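Local coordinates for alpha-L-rhamnosidase (PDB 3W5M), which hydrolyses terminal non-reducing alpha-L-rhamnose from citrus flavonoids such as naringin and from the arabinogalactan-protein gum arabic, at residues 481-486 / 591-596. Sequence-based numbering, arbitrary orientation.
Sequences RIAKEL and VMHTSA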
loop_
_atom_site.group_PDB
_atom_site.type_symbol
_atom_site.label_atom_id
_atom_site.label_comp_id
_atom_site.label_asym_id
_atom_site.label_seq_id
_atom_site.Cartn_x
_atom_site.Cartn_y
_atom_site.Cartn_z
ATOM N N ARG A 481 2.785 4.859 9.266
ATOM C CA ARG A 481 3.005 4.882 10.729
ATOM C C ARG A 481 1.936 4.033 11.386
ATOM O O ARG A 481 0.928 3.736 10.765
ATOM C CB ARG A 481 2.956 6.322 11.305
ATOM C CG ARG A 481 4.049 7.234 10.742
ATOM C CD ARG A 481 3.876 8.661 11.234
ATOM N NE ARG A 481 4.928 9.439 10.619
ATOM C CZ ARG A 481 4.871 10.727 10.357
ATOM N NH1 ARG A 481 3.802 11.440 10.675
ATOM N NH2 ARG A 481 5.908 11.289 9.768
ATOM N N ILE A 482 2.183 3.588 12.625
ATOM C CA ILE A 482 1.145 2.871 13.395
ATOM C C ILE A 482 0.078 3.882 13.768
ATOM O O ILE A 482 0.382 4.946 14.339
ATOM C CB ILE A 482 1.752 2.206 14.655
ATOM C CG1 ILE A 482 2.767 1.145 14.214
ATOM C CG2 ILE A 482 0.661 1.624 15.583
ATOM C CD1 ILE A 482 3.651 0.652 15.330
ATOM N N ALA A 483 -1.169 3.594 13.405
ATOM C CA ALA A 483 -2.252 4.542 13.649
ATOM C C ALA A 483 -3.058 4.110 14.860
ATOM O O ALA A 483 -3.723 4.934 15.489
ATOM C CB ALA A 483 -3.153 4.624 12.430
ATOM N N LYS A 484 -3.037 2.815 15.156
ATOM C CA LYS A 484 -3.776 2.262 16.322
ATOM C C LYS A 484 -3.396 0.828 16.592
ATOM O O LYS A 484 -2.798 0.160 15.740
ATOM C CB LYS A 484 -5.297 2.400 16.201
ATOM C CG LYS A 484 -5.921 1.831 14.960
ATOM C CD LYS A 484 -7.432 2.053 15.005
ATOM C CE LYS A 484 -8.113 0.951 15.781
ATOM N NZ LYS A 484 -9.170 1.515 16.656
ATOM N N GLU A 485 -3.703 0.382 17.813
ATOM C CA GLU A 485 -3.450 -0.990 18.222
ATOM C C GLU A 485 -4.793 -1.708 18.407
ATOM O O GLU A 485 -5.770 -1.068 18.804
ATOM C CB GLU A 485 -2.626 -1.008 19.509
ATOM C CG GLU A 485 -1.218 -0.460 19.308
ATOM C CD GLU A 485 -0.314 -0.637 20.521
ATOM O OE1 GLU A 485 -0.817 -0.961 21.633
ATOM O OE2 GLU A 485 0.914 -0.451 20.365
ATOM N N LEU A 486 -4.845 -2.997 18.080
ATOM C CA LEU A 486 -6.028 -3.833 18.288
ATOM C C LEU A 486 -5.684 -4.984 19.216
ATOM O O LEU A 486 -5.048 -5.940 18.787
ATOM C CB LEU A 486 -6.556 -4.401 16.955
ATOM C CG LEU A 486 -7.147 -3.442 15.903
ATOM C CD1 LEU A 486 -7.502 -4.171 14.616
ATOM C CD2 LEU A 486 -8.370 -2.700 16.449
ATOM N N VAL A 591 -1.824 -1.516 13.691
ATOM C CA VAL A 591 -2.408 -1.133 12.389
ATOM C C VAL A 591 -1.522 -0.047 11.753
ATOM O O VAL A 591 -1.344 1.018 12.351
ATOM C CB VAL A 591 -3.821 -0.576 12.607
ATOM C CG1 VAL A 591 -4.452 -0.085 11.297
ATOM C CG2 VAL A 591 -4.711 -1.648 13.249
ATOM N N MET A 592 -0.990 -0.327 10.557
ATOM C CA MET A 592 -0.076 0.571 9.858
ATOM C C MET A 592 -0.628 1.020 8.528
ATOM O O MET A 592 -1.125 0.195 7.786
ATOM C CB MET A 592 1.223 -0.157 9.562
ATOM C CG MET A 592 2.012 -0.440 10.812
ATOM S SD MET A 592 3.460 -1.463 10.444
ATOM C CE MET A 592 3.896 -1.909 12.139
ATOM N N HIS A 593 -0.503 2.317 8.236
ATOM C CA HIS A 593 -0.881 2.865 6.911
ATOM C C HIS A 593 -0.297 4.248 6.752
ATOM O O HIS A 593 0.353 4.777 7.667
ATOM C CB HIS A 593 -2.425 2.882 6.695
ATOM C CG HIS A 593 -3.212 3.522 7.796
ATOM N ND1 HIS A 593 -3.305 4.891 7.957
ATOM C CD2 HIS A 593 -4.016 2.976 8.746
ATOM C CE1 HIS A 593 -4.095 5.157 8.988
ATOM N NE2 HIS A 593 -4.546 4.012 9.475
ATOM N N THR A 594 -0.479 4.829 5.566
ATOM C CA THR A 594 -0.073 6.210 5.364
ATOM C C THR A 594 -0.588 7.171 6.459
ATOM O O THR A 594 -1.738 7.068 6.921
ATOM C CB THR A 594 -0.452 6.701 3.953
ATOM O OG1 THR A 594 0.148 7.991 3.728
ATOM C CG2 THR A 594 -1.939 6.798 3.775
ATOM N N SER A 595 0.270 8.105 6.879
ATOM C CA SER A 595 -0.086 9.031 7.952
ATOM C C SER A 595 -0.892 10.145 7.349
ATOM O O SER A 595 -0.356 11.201 7.001
ATOM C CB SER A 595 1.169 9.552 8.686
ATOM O OG SER A 595 2.228 9.908 7.759
ATOM N N ALA A 596 -2.186 9.886 7.162
ATOM C CA ALA A 596 -3.121 10.899 6.685
ATOM C C ALA A 596 -4.353 10.791 7.557
ATOM O O ALA A 596 -4.694 9.689 7.990
ATOM C CB ALA A 596 -3.471 10.657 5.209
#
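The geometry fits a classic beta bulge in the antiparallel pairing of strands 480-493 and 587-594, adjacent in a sheet of the concanavalin-like beta-sandwich domain: A483 and K484 together face the single residue V591. A483 N donates to V591 O at 2.8 Å, and V591 N returns a bond to K484 O, also at 2.8 Å; both donors lie nearly on the line of the carbonyl they meet. A483 takes up the extra residue with helical backbone torsions (phi/psi -102°/-25°), while its neighbours stay extended. Beyond the bulge the pairing is regular, with R481 N bonded to H593 O at 2.9 Å and H593 N to R481 O at a longer 3.2 Å. The intervening pair, I482 and M592, is non-hydrogen-bonded; its side chains lie alongside each other, CG1 of I482 3.8 Å from CG of M592, and both touch Q342. On the opposite face, V591 packs against K484 CG and L486 CD1, and all three touch W618 of helix 607-622 in the helical catalytic domain. The methyl of A483 points toward the partner strand, where CB meets H593 NE2 obliquely at 3.3 Å. H593 ND1 donates almost in the ring plane to T594 O at 2.9 Å; A596 N reaches that oxygen from the other side of its carbonyl plane. The R481 side chain, CG anti to the carbonyl carbon (chi1 -62°) and extended to NE, runs past S595, its CD 3.8 Å from S595 CB; S595 OG lies over one guanidinium face near the rim. Their polar partners lie elsewhere, R481 NE with D341 and S595 OG with P479 O. An alanine at R481 would probably deprive D341 of this salt bridge and uncover S595. Two of the four backbone bonds thus span the bulge and two hold the R481/H593 pair, while the ND1 bond should restrict rotation of the H593 ring beside A483.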